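Local atomic coordinates of cyclopropane mycolic acid synthase MmaA2 (Mycobacterium tuberculosis, PDB entry 1TPY), a protein that catalyses the S-adenosylmethionine-dependent conversion of a double bond into a cis cyclopropane ring at the distal position of alpha mycolic acids. Residues D4-H8 and R146-F150; I208-E212 and D279-F283; L243-K247 and Y259-M263. All coordinates share one frame; numbering follows the deposited sequence.

Contact 1 of 3, residues D4-H8 and R146-F150; sequences DLTPH and RHADF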
ATOM      1  N   ASP A   4     -11.734  18.052 -12.540  1.00 64.34           N
ATOM      2  CA  ASP A   4     -11.930  17.844 -11.107  1.00 62.91           C
ATOM      3  C   ASP A   4     -11.136  16.635 -10.641  1.00 61.03           C
ATOM      4  O   ASP A   4     -10.300  16.101 -11.379  1.00 62.24           O
ATOM      5  CB  ASP A   4     -13.417  17.652 -10.783  1.00 63.87           C
ATOM      6  CG  ASP A   4     -13.697  17.694  -9.284  1.00 64.95           C
ATOM      7  OD1 ASP A   4     -13.409  18.737  -8.643  1.00 64.63           O
ATOM      8  OD2 ASP A   4     -14.205  16.682  -8.734  1.00 65.79           O
ATOM      9  N   LEU A   5     -11.411  16.212  -9.409  1.00 58.49           N
ATOM     10  CA  LEU A   5     -10.704  15.105  -8.790  1.00 54.67           C
ATOM     11  C   LEU A   5      -9.223  15.175  -9.123  1.00 51.03           C
ATOM     12  O   LEU A   5      -8.683  14.351  -9.855  1.00 51.30           O
ATOM     13  CB  LEU A   5     -11.309  13.742  -9.182  1.00 55.41           C
ATOM     14  CG  LEU A   5     -11.692  13.318 -10.604  1.00 57.04           C
ATOM     15  CD1 LEU A   5     -10.468  13.150 -11.499  1.00 56.73           C
ATOM     16  CD2 LEU A   5     -12.448  11.994 -10.498  1.00 56.52           C
ATOM     17  N   THR A   6      -8.575  16.211  -8.608  1.00 46.34           N
ATOM     18  CA  THR A   6      -7.152  16.357  -8.805  1.00 42.19           C
ATOM     19  C   THR A   6      -6.539  15.732  -7.554  1.00 38.72           C
ATOM     20  O   THR A   6      -6.981  15.994  -6.431  1.00 37.50           O
ATOM     21  CB  THR A   6      -6.740  17.842  -8.976  1.00 42.37           C
ATOM     22  OG1 THR A   6      -7.394  18.651  -7.998  1.00 42.23           O
ATOM     23  CG2 THR A   6      -7.126  18.339 -10.371  1.00 42.93           C
ATOM     24  N   PRO A   7      -5.543  14.852  -7.739  1.00 36.22           N
ATOM     25  CA  PRO A   7      -4.837  14.142  -6.668  1.00 34.21           C
ATOM     26  C   PRO A   7      -4.465  14.973  -5.440  1.00 33.27           C
ATOM     27  O   PRO A   7      -4.178  16.169  -5.540  1.00 32.80           O
ATOM     28  CB  PRO A   7      -3.612  13.590  -7.386  1.00 34.93           C
ATOM     29  CG  PRO A   7      -4.160  13.263  -8.736  1.00 35.24           C
ATOM     30  CD  PRO A   7      -4.986  14.490  -9.056  1.00 34.87           C
ATOM     31  N   HIS A   8      -4.483  14.329  -4.277  1.00 29.76           N
ATOM     32  CA  HIS A   8      -4.116  14.996  -3.031  1.00 28.89           C
ATOM     33  C   HIS A   8      -2.600  14.883  -2.860  1.00 28.76           C
ATOM     34  O   HIS A   8      -2.114  14.193  -1.956  1.00 27.66           O
ATOM     35  CB  HIS A   8      -4.827  14.334  -1.848  1.00 27.30           C
ATOM     36  CG  HIS A   8      -6.317  14.480  -1.881  1.00 28.35           C
ATOM     37  ND1 HIS A   8      -7.175  13.403  -1.806  1.00 26.64           N
ATOM     38  CD2 HIS A   8      -7.102  15.581  -1.955  1.00 27.79           C
ATOM     39  CE1 HIS A   8      -8.423  13.834  -1.827  1.00 26.45           C
ATOM     40  NE2 HIS A   8      -8.406  15.153  -1.916  1.00 26.67           N
ATOM     41  N   ARG A 146     -13.906   9.251  -2.833  1.00 30.92           N
ATOM     42  CA  ARG A 146     -13.435   8.905  -4.170  1.00 30.04           C
ATOM     43  C   ARG A 146     -13.416   7.409  -4.470  1.00 28.90           C
ATOM     44  O   ARG A 146     -13.022   7.005  -5.563  1.00 30.11           O
ATOM     45  CB  ARG A 146     -12.038   9.482  -4.403  1.00 31.25           C
ATOM     46  CG  ARG A 146     -12.014  10.997  -4.445  1.00 31.20           C
ATOM     47  CD  ARG A 146     -10.636  11.532  -4.760  1.00 30.06           C
ATOM     48  NE  ARG A 146     -10.653  12.988  -4.840  1.00 30.53           N
ATOM     49  CZ  ARG A 146      -9.612  13.730  -5.190  1.00 31.12           C
ATOM     50  NH1 ARG A 146      -8.458  13.153  -5.496  1.00 32.30           N
ATOM     51  NH2 ARG A 146      -9.727  15.051  -5.232  1.00 30.62           N
ATOM     52  N   HIS A 147     -13.834   6.586  -3.513  1.00 27.46           N
ATOM     53  CA  HIS A 147     -13.850   5.139  -3.720  1.00 26.01           C
ATOM     54  C   HIS A 147     -14.621   4.764  -4.982  1.00 26.81           C
ATOM     55  O   HIS A 147     -14.108   4.038  -5.841  1.00 27.40           O
ATOM     56  CB  HIS A 147     -14.480   4.430  -2.523  1.00 25.22           C
ATOM     57  CG  HIS A 147     -13.622   4.418  -1.297  1.00 23.45           C
ATOM     58  ND1 HIS A 147     -12.429   5.104  -1.211  1.00 25.87           N
ATOM     59  CD2 HIS A 147     -13.801   3.823  -0.093  1.00 22.44           C
ATOM     60  CE1 HIS A 147     -11.909   4.934  -0.008  1.00 23.02           C
ATOM     61  NE2 HIS A 147     -12.723   4.161   0.690  1.00 26.85           N
ATOM     62  N   ALA A 148     -15.857   5.254  -5.084  1.00 26.17           N
ATOM     63  CA  ALA A 148     -16.713   4.977  -6.238  1.00 26.59           C
ATOM     64  C   ALA A 148     -16.015   5.314  -7.552  1.00 26.65           C
ATOM     65  O   ALA A 148     -15.969   4.494  -8.473  1.00 27.52           O
ATOM     66  CB  ALA A 148     -18.023   5.765  -6.124  1.00 25.39           C
ATOM     67  N   ASP A 149     -15.474   6.524  -7.643  1.00 26.24           N
ATOM     68  CA  ASP A 149     -14.773   6.933  -8.853  1.00 27.11           C
ATOM     69  C   ASP A 149     -13.546   6.058  -9.095  1.00 26.41           C
ATOM     70  O   ASP A 149     -13.228   5.737 -10.244  1.00 25.26           O
ATOM     71  CB  ASP A 149     -14.362   8.406  -8.771  1.00 27.73           C
ATOM     72  CG  ASP A 149     -15.506   9.345  -9.083  1.00 31.92           C
ATOM     73  OD1 ASP A 149     -16.640   8.855  -9.269  1.00 34.78           O
ATOM     74  OD2 ASP A 149     -15.280  10.571  -9.146  1.00 33.58           O
ATOM     75  N   PHE A 150     -12.859   5.661  -8.026  1.00 24.84           N
ATOM     76  CA  PHE A 150     -11.682   4.808  -8.196  1.00 25.13           C
ATOM     77  C   PHE A 150     -12.035   3.513  -8.917  1.00 24.65           C
ATOM     78  O   PHE A 150     -11.425   3.172  -9.926  1.00 25.23           O
ATOM     79  CB  PHE A 150     -11.038   4.442  -6.857  1.00 25.12           C
ATOM     80  CG  PHE A 150     -10.046   3.306  -6.964  1.00 27.38           C
ATOM     81  CD1 PHE A 150      -8.835   3.479  -7.629  1.00 27.39           C
ATOM     82  CD2 PHE A 150     -10.354   2.045  -6.456  1.00 26.39           C
ATOM     83  CE1 PHE A 150      -7.946   2.418  -7.792  1.00 28.21           C
ATOM     84  CE2 PHE A 150      -9.476   0.978  -6.614  1.00 27.51           C
ATOM     85  CZ  PHE A 150      -8.270   1.161  -7.283  1.00 29.90           C
TER
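The guanidinium of R146 is sandwiched: the H8 imidazole lies over one face, the CA of L5 over the opposite face, and the carbonyl oxygen of T6 and the CA of P7 sit at its edge. The planes of H8 and R146 are inclined by only 16°, with ring and guanidinium centres 4.0 Å apart, which defines a stack. H8 CE1 stands over the middle of the group, 3.6 Å from R146 CZ. On the other side, L5 CA approaches R146 NH2 to 3.7 Å, toward the rim. At the edge, R146 NH2 donates to T6 O at 3.1 Å with an N-H...O angle of 155°. The oxygen lies almost in the guanidinium plane, yet the donor stands well above the T6 carbonyl plane; R146 NH1 adds a weak second bond to the same oxygen at 3.3 Å. R146 reaches this slot because its chain is extended from CG to NE, with chi2 at -177°. A smaller touch is L5 CD2 against D149 OD2, 3.4 Å apart. NH1 of R146 also forms a salt bridge with E124, an S-adenosylmethionine-binding residue, and P7 packs on E124 and L95 of the same site. The arrangement is thus a second shell of the cofactor pocket, in which H8, at the N-cap position of helix 9-16, and the loop before it are held against segment 146-150 beside bound S-adenosylhomocysteine.

Contact 2 of 3, residues I208-E212 and D279-F283; sequences IEMVE and DVNQF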
ATOM      1  N   ILE A 208     -14.435  -3.157   5.525  1.00 22.80           N
ATOM      2  CA  ILE A 208     -14.561  -4.243   4.558  1.00 23.90           C
ATOM      3  C   ILE A 208     -15.811  -4.109   3.691  1.00 24.47           C
ATOM      4  O   ILE A 208     -15.737  -4.248   2.472  1.00 25.09           O
ATOM      5  CB  ILE A 208     -14.565  -5.637   5.255  1.00 23.79           C
ATOM      6  CG1 ILE A 208     -13.148  -5.986   5.730  1.00 21.42           C
ATOM      7  CG2 ILE A 208     -15.080  -6.708   4.290  1.00 23.12           C
ATOM      8  CD1 ILE A 208     -13.077  -7.231   6.615  1.00 20.01           C
ATOM      9  N   GLU A 209     -16.952  -3.833   4.312  1.00 24.27           N
ATOM     10  CA  GLU A 209     -18.190  -3.695   3.556  1.00 26.92           C
ATOM     11  C   GLU A 209     -18.117  -2.555   2.541  1.00 27.45           C
ATOM     12  O   GLU A 209     -18.730  -2.632   1.481  1.00 29.00           O
ATOM     13  CB  GLU A 209     -19.385  -3.491   4.499  1.00 25.26           C
ATOM     14  CG  GLU A 209     -19.210  -2.352   5.491  1.00 26.41           C
ATOM     15  CD  GLU A 209     -20.362  -2.254   6.464  1.00 26.82           C
ATOM     16  OE1 GLU A 209     -20.986  -3.296   6.744  1.00 29.61           O
ATOM     17  OE2 GLU A 209     -20.638  -1.145   6.958  1.00 29.42           O
ATOM     18  N   MET A 210     -17.363  -1.506   2.856  1.00 27.78           N
ATOM     19  CA  MET A 210     -17.231  -0.378   1.933  1.00 28.53           C
ATOM     20  C   MET A 210     -16.580  -0.818   0.626  1.00 27.97           C
ATOM     21  O   MET A 210     -17.037  -0.447  -0.454  1.00 28.18           O
ATOM     22  CB  MET A 210     -16.404   0.746   2.558  1.00 28.20           C
ATOM     23  CG  MET A 210     -17.164   1.630   3.538  1.00 31.98           C
ATOM     24  SD  MET A 210     -16.057   2.828   4.344  1.00 35.43           S
ATOM     25  CE  MET A 210     -15.356   3.582   2.903  1.00 25.86           C
ATOM     26  N   VAL A 211     -15.506  -1.600   0.732  1.00 27.89           N
ATOM     27  CA  VAL A 211     -14.801  -2.108  -0.445  1.00 25.59           C
ATOM     28  C   VAL A 211     -15.719  -3.030  -1.249  1.00 24.80           C
ATOM     29  O   VAL A 211     -15.841  -2.890  -2.466  1.00 24.40           O
ATOM     30  CB  VAL A 211     -13.533  -2.902  -0.048  1.00 24.62           C
ATOM     31  CG1 VAL A 211     -12.898  -3.525  -1.287  1.00 23.14           C
ATOM     32  CG2 VAL A 211     -12.536  -1.986   0.644  1.00 24.81           C
ATOM     33  N   GLU A 212     -16.364  -3.969  -0.561  1.00 24.39           N
ATOM     34  CA  GLU A 212     -17.267  -4.918  -1.215  1.00 27.12           C
ATOM     35  C   GLU A 212     -18.415  -4.217  -1.929  1.00 25.80           C
ATOM     36  O   GLU A 212     -18.638  -4.425  -3.117  1.00 26.49           O
ATOM     37  CB  GLU A 212     -17.864  -5.897  -0.198  1.00 25.16           C
ATOM     38  CG  GLU A 212     -16.841  -6.687   0.593  1.00 28.77           C
ATOM     39  CD  GLU A 212     -17.495  -7.630   1.592  1.00 32.65           C
ATOM     40  OE1 GLU A 212     -18.390  -7.182   2.347  1.00 33.04           O
ATOM     41  OE2 GLU A 212     -17.112  -8.814   1.625  1.00 32.81           O
ATOM     42  N   ASP A 279      -7.420  -4.260  10.447  1.00 24.80           N
ATOM     43  CA  ASP A 279      -7.175  -5.481   9.680  1.00 24.41           C
ATOM     44  C   ASP A 279      -6.482  -5.023   8.391  1.00 21.90           C
ATOM     45  O   ASP A 279      -6.309  -3.827   8.163  1.00 21.30           O
ATOM     46  CB  ASP A 279      -8.520  -6.168   9.362  1.00 24.42           C
ATOM     47  CG  ASP A 279      -8.362  -7.579   8.796  1.00 27.92           C
ATOM     48  OD1 ASP A 279      -9.390  -8.175   8.391  1.00 28.16           O
ATOM     49  OD2 ASP A 279      -7.227  -8.102   8.761  1.00 27.36           O
ATOM     50  N   VAL A 280      -6.071  -5.973   7.563  1.00 21.89           N
ATOM     51  CA  VAL A 280      -5.428  -5.669   6.289  1.00 21.65           C
ATOM     52  C   VAL A 280      -5.876  -6.807   5.382  1.00 21.39           C
ATOM     53  O   VAL A 280      -5.730  -7.983   5.732  1.00 21.86           O
ATOM     54  CB  VAL A 280      -3.868  -5.622   6.421  1.00 21.31           C
ATOM     55  CG1 VAL A 280      -3.328  -6.978   6.831  1.00 21.30           C
ATOM     56  CG2 VAL A 280      -3.245  -5.169   5.109  1.00 20.74           C
ATOM     57  N   ASN A 281      -6.434  -6.461   4.227  1.00 20.57           N
ATOM     58  CA  ASN A 281      -6.959  -7.467   3.316  1.00 20.56           C
ATOM     59  C   ASN A 281      -6.583  -7.333   1.853  1.00 21.31           C
ATOM     60  O   ASN A 281      -6.334  -6.234   1.354  1.00 21.35           O
ATOM     61  CB  ASN A 281      -8.492  -7.483   3.391  1.00 20.85           C
ATOM     62  CG  ASN A 281      -9.011  -8.002   4.718  1.00 19.57           C
ATOM     63  OD1 ASN A 281      -9.288  -7.235   5.642  1.00 22.39           O
ATOM     64  ND2 ASN A 281      -9.140  -9.313   4.817  1.00 21.21           N
ATOM     65  N   GLN A 282      -6.548  -8.472   1.173  1.00 19.88           N
ATOM     66  CA  GLN A 282      -6.281  -8.505  -0.255  1.00 20.10           C
ATOM     67  C   GLN A 282      -7.596  -8.902  -0.929  1.00 20.06           C
ATOM     68  O   GLN A 282      -8.120 -10.003  -0.715  1.00 17.79           O
ATOM     69  CB  GLN A 282      -5.174  -9.511  -0.606  1.00 19.49           C
ATOM     70  CG  GLN A 282      -3.779  -9.015  -0.252  1.00 19.70           C
ATOM     71  CD  GLN A 282      -2.672  -9.766  -0.962  1.00 19.55           C
ATOM     72  OE1 GLN A 282      -1.511  -9.348  -0.941  1.00 23.05           O
ATOM     73  NE2 GLN A 282      -3.017 -10.876  -1.594  1.00 18.66           N
ATOM     74  N   PHE A 283      -8.139  -7.983  -1.720  1.00 20.54           N
ATOM     75  CA  PHE A 283      -9.391  -8.232  -2.423  1.00 20.81           C
ATOM     76  C   PHE A 283      -9.140  -8.538  -3.891  1.00 22.92           C
ATOM     77  O   PHE A 283      -8.629  -7.694  -4.635  1.00 23.19           O
ATOM     78  CB  PHE A 283     -10.312  -7.024  -2.345  1.00 19.82           C
ATOM     79  CG  PHE A 283     -10.724  -6.645  -0.952  1.00 19.25           C
ATOM     80  CD1 PHE A 283      -9.904  -5.854  -0.163  1.00 17.38           C
ATOM     81  CD2 PHE A 283     -11.962  -7.037  -0.452  1.00 18.55           C
ATOM     82  CE1 PHE A 283     -10.309  -5.449   1.108  1.00 18.43           C
ATOM     83  CE2 PHE A 283     -12.377  -6.639   0.818  1.00 19.86           C
ATOM     84  CZ  PHE A 283     -11.547  -5.843   1.599  1.00 17.71           C
TER
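D279 opens the contact with its carboxylate, whose OD1 meets the CD1 methyl of I208 at 4.2 Å. Its other oxygen, OD2, is hydrogen-bonded to S227 and accepts a weak bond from V280 N at 2.7 Å. V280 belongs to the carbonate pocket and makes no contact with 208-212, whereas N281 directs its CB toward that helix. There the terminal amide of N281 meets the outer end of I208, the two side chains running at about a right angle. On the strand side F283 carries most of the packing: V211 CG1 stands over the ring centre, 3.6 Å from the centroid and 6° off the normal, a CH-pi contact. V211 places this methyl by keeping CG1 anti to the backbone N (chi1 175°). I208 CG2 reaches the edge of the same ring, 4.4 Å from F283 CE2. The axes of the two segments run nearly parallel, 10.9 Å apart and at 15°. Helix 208-218 packs on one face of the sheet, V211 reaching across to L166 of strand 163-171; strand 278-286 pairs antiparallel with that strand on one side and with strand 221-227 on the other, whose L222 and R225 touch F283.

Contact 3 of 3, residues L243-K247 and Y259-M263; sequences LQEHK and YERYM
Y259 lies at the centre of the contact, with K247 laid across one face of its ring and the end of helix 229-245 at its edge. K247 CG is 3.8 Å from the ring centroid and 18° off the normal, which makes this a CH-pi contact, displaced toward the rim. From there the chain continues over the ring, CD reaching Y259 CE2 at 3.6 Å. It ends with NZ at the CD2-CE2 side of the same ring, from where it makes a long salt bridge, K247 NZ to E260 OE1 4.0 Å; E256 is a second, weak ion-pair partner of that lysine. CG of M263, from one helical turn further on, occupies the opposite face of the ring. In the ring plane stands the carbonyl oxygen of L243, 3.7 Å from Y259 CE1, and beyond it Q244 CA approaches the hydroxyl. A water joins the polar ends: it accepts from Q244 NE2 at 2.7 Å and is hydrogen-bonded to Y259 OH at 2.6 Å.

The next shell is apolar. The L243 and M263 side chains run alongside each other, pointing opposite ways, with L243 CD2 3.4 Å from M263 SD, and the same methyl touches Y262 CB. Two bends in M263, at chi2 (-53°) and chi3, fold its end back so that CE rests on Q244 CB, 3.6 Å away.

Further positioning comes from A250 of helix 247-253, which touches both L243 and Y259, and from F22 and F26 against L243. Beyond its CB, Y262 extends to Y33, an S-adenosylmethionine-binding residue. Pairing of Q244 with M263 and of K247 with Y259 shows the chain reversing its direction: this is the closed end of an antiparallel helical pair, helices 229-245 and 256-275 connected through the short helix 247-253.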
ATOM      1  N   LEU A 243      14.183   0.929  12.808  1.00 23.61           N
ATOM      2  CA  LEU A 243      14.320   2.367  13.013  1.00 24.39           C
ATOM      3  C   LEU A 243      15.018   2.617  14.340  1.00 23.99           C
ATOM      4  O   LEU A 243      15.949   3.416  14.421  1.00 22.54           O
ATOM      5  CB  LEU A 243      12.953   3.056  13.019  1.00 23.74           C
ATOM      6  CG  LEU A 243      12.963   4.565  13.296  1.00 25.30           C
ATOM      7  CD1 LEU A 243      13.935   5.280  12.346  1.00 24.72           C
ATOM      8  CD2 LEU A 243      11.558   5.114  13.125  1.00 22.73           C
ATOM      9  N   GLN A 244      14.567   1.921  15.377  1.00 25.92           N
ATOM     10  CA  GLN A 244      15.151   2.077  16.702  1.00 26.51           C
ATOM     11  C   GLN A 244      16.633   1.742  16.656  1.00 26.69           C
ATOM     12  O   GLN A 244      17.454   2.423  17.269  1.00 26.61           O
ATOM     13  CB  GLN A 244      14.441   1.172  17.708  1.00 26.02           C
ATOM     14  CG  GLN A 244      14.828   1.443  19.148  1.00 22.45           C
ATOM     15  CD  GLN A 244      13.928   0.717  20.112  1.00 22.85           C
ATOM     16  OE1 GLN A 244      14.037  -0.499  20.294  1.00 25.41           O
ATOM     17  NE2 GLN A 244      13.012   1.452  20.721  1.00 17.06           N
ATOM     18  N   GLU A 245      16.982   0.692  15.922  1.00 26.95           N
ATOM     19  CA  GLU A 245      18.381   0.320  15.801  1.00 27.44           C
ATOM     20  C   GLU A 245      19.169   1.430  15.101  1.00 27.25           C
ATOM     21  O   GLU A 245      20.389   1.519  15.251  1.00 26.63           O
ATOM     22  CB  GLU A 245      18.519  -0.994  15.037  1.00 29.17           C
ATOM     23  CG  GLU A 245      18.110  -2.223  15.838  1.00 30.64           C
ATOM     24  CD  GLU A 245      18.829  -2.310  17.175  1.00 33.79           C
ATOM     25  OE1 GLU A 245      18.370  -1.679  18.154  1.00 33.98           O
ATOM     26  OE2 GLU A 245      19.867  -3.001  17.244  1.00 35.89           O
ATOM     27  N   HIS A 246      18.463   2.279  14.354  1.00 25.33           N
ATOM     28  CA  HIS A 246      19.082   3.391  13.637  1.00 24.80           C
ATOM     29  C   HIS A 246      18.735   4.745  14.249  1.00 25.37           C
ATOM     30  O   HIS A 246      18.736   5.765  13.552  1.00 24.73           O
ATOM     31  CB  HIS A 246      18.649   3.390  12.165  1.00 26.03           C
ATOM     32  CG  HIS A 246      19.166   2.224  11.385  1.00 27.15           C
ATOM     33  ND1 HIS A 246      18.683   0.945  11.553  1.00 27.66           N
ATOM     34  CD2 HIS A 246      20.161   2.136  10.469  1.00 28.91           C
ATOM     35  CE1 HIS A 246      19.360   0.117  10.776  1.00 29.95           C
ATOM     36  NE2 HIS A 246      20.262   0.814  10.109  1.00 29.33           N
ATOM     37  N   LYS A 247      18.447   4.756  15.547  1.00 25.02           N
ATOM     38  CA  LYS A 247      18.080   5.989  16.233  1.00 28.19           C
ATOM     39  C   LYS A 247      19.002   7.161  15.930  1.00 28.47           C
ATOM     40  O   LYS A 247      18.540   8.221  15.515  1.00 28.57           O
ATOM     41  CB  LYS A 247      18.015   5.767  17.749  1.00 29.19           C
ATOM     42  CG  LYS A 247      17.698   7.035  18.541  1.00 31.02           C
ATOM     43  CD  LYS A 247      17.227   6.702  19.954  1.00 33.82           C
ATOM     44  CE  LYS A 247      17.249   7.918  20.862  1.00 34.01           C
ATOM     45  NZ  LYS A 247      16.525   9.079  20.268  1.00 39.91           N
ATOM     46  N   TYR A 259      12.206  11.172  14.652  1.00 29.00           N
ATOM     47  CA  TYR A 259      12.505   9.817  15.088  1.00 28.87           C
ATOM     48  C   TYR A 259      11.395   9.330  16.010  1.00 28.55           C
ATOM     49  O   TYR A 259      10.792   8.286  15.766  1.00 29.23           O
ATOM     50  CB  TYR A 259      13.835   9.769  15.840  1.00 26.53           C
ATOM     51  CG  TYR A 259      14.055   8.456  16.552  1.00 25.96           C
ATOM     52  CD1 TYR A 259      14.407   7.306  15.846  1.00 24.27           C
ATOM     53  CD2 TYR A 259      13.846   8.345  17.929  1.00 25.32           C
ATOM     54  CE1 TYR A 259      14.543   6.081  16.487  1.00 22.61           C
ATOM     55  CE2 TYR A 259      13.977   7.127  18.579  1.00 24.90           C
ATOM     56  CZ  TYR A 259      14.326   5.998  17.853  1.00 23.99           C
ATOM     57  OH  TYR A 259      14.465   4.792  18.496  1.00 25.36           O
ATOM     58  N   GLU A 260      11.129  10.096  17.068  1.00 27.43           N
ATOM     59  CA  GLU A 260      10.099   9.737  18.034  1.00 27.59           C
ATOM     60  C   GLU A 260       8.710   9.683  17.397  1.00 27.30           C
ATOM     61  O   GLU A 260       7.892   8.836  17.757  1.00 27.06           O
ATOM     62  CB  GLU A 260      10.097  10.720  19.215  1.00 28.25           C
ATOM     63  CG  GLU A 260      11.371  10.693  20.061  1.00 30.29           C
ATOM     64  CD  GLU A 260      11.619   9.354  20.764  1.00 31.97           C
ATOM     65  OE1 GLU A 260      12.718   9.177  21.336  1.00 33.45           O
ATOM     66  OE2 GLU A 260      10.726   8.479  20.756  1.00 32.11           O
ATOM     67  N   ARG A 261       8.444  10.584  16.456  1.00 26.34           N
ATOM     68  CA  ARG A 261       7.150  10.594  15.784  1.00 27.64           C
ATOM     69  C   ARG A 261       6.910   9.258  15.071  1.00 27.03           C
ATOM     70  O   ARG A 261       5.850   8.653  15.218  1.00 26.44           O
ATOM     71  CB  ARG A 261       7.083  11.752  14.784  1.00 30.14           C
ATOM     72  CG  ARG A 261       5.791  11.818  13.986  1.00 32.92           C
ATOM     73  CD  ARG A 261       5.387  13.263  13.746  1.00 38.08           C
ATOM     74  NE  ARG A 261       6.376  13.994  12.965  1.00 41.05           N
ATOM     75  CZ  ARG A 261       6.792  15.226  13.246  1.00 41.69           C
ATOM     76  NH1 ARG A 261       6.311  15.873  14.296  1.00 40.58           N
ATOM     77  NH2 ARG A 261       7.691  15.814  12.469  1.00 42.91           N
ATOM     78  N   TYR A 262       7.898   8.795  14.307  1.00 25.89           N
ATOM     79  CA  TYR A 262       7.764   7.536  13.593  1.00 24.81           C
ATOM     80  C   TYR A 262       7.762   6.313  14.507  1.00 25.66           C
ATOM     81  O   TYR A 262       7.044   5.347  14.241  1.00 25.20           O
ATOM     82  CB  TYR A 262       8.841   7.417  12.508  1.00 26.35           C
ATOM     83  CG  TYR A 262       8.406   8.060  11.205  1.00 26.40           C
ATOM     84  CD1 TYR A 262       8.243   9.442  11.107  1.00 28.01           C
ATOM     85  CD2 TYR A 262       8.076   7.279  10.095  1.00 26.82           C
ATOM     86  CE1 TYR A 262       7.754  10.037   9.936  1.00 28.58           C
ATOM     87  CE2 TYR A 262       7.587   7.857   8.920  1.00 27.49           C
ATOM     88  CZ  TYR A 262       7.429   9.240   8.848  1.00 29.69           C
ATOM     89  OH  TYR A 262       6.959   9.822   7.690  1.00 28.76           O
ATOM     90  N   MET A 263       8.543   6.345  15.586  1.00 24.41           N
ATOM     91  CA  MET A 263       8.552   5.221  16.519  1.00 24.42           C
ATOM     92  C   MET A 263       7.177   5.138  17.171  1.00 24.35           C
ATOM     93  O   MET A 263       6.645   4.054  17.395  1.00 25.78           O
ATOM     94  CB  MET A 263       9.623   5.404  17.600  1.00 25.03           C
ATOM     95  CG  MET A 263      11.057   5.237  17.105  1.00 25.11           C
ATOM     96  SD  MET A 263      11.312   3.668  16.241  1.00 23.13           S
ATOM     97  CE  MET A 263      11.074   2.505  17.599  1.00 19.33           C
TER
HETATM   98  O   HOH W   1      13.440   4.134  20.784  1.00 23.30           O

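In the fold
Contact 2 is the buried one, contact 1 lies at the surface beside the cofactor, and contact 3 is partly buried where helices 229-245 and 256-275 are connected. No helix or strand is shared between them. Their chemistry follows: a CH-pi contact and other apolar packing between helix and sheet in contact 2, a stacked and hydrogen-bonded arginine in contact 1, and in contact 3 an aromatic centre with a water and a long ion pair at its rim. Contacts 1 and 2 adjoin, H147 CD2 meeting M210 CE at 3.4 Å, so helices 147-157 and 208-218 are neighbours. Contact 3 stands about 30 Å from contact 2 (centres), although helix 256-275 leads into strand 278-286.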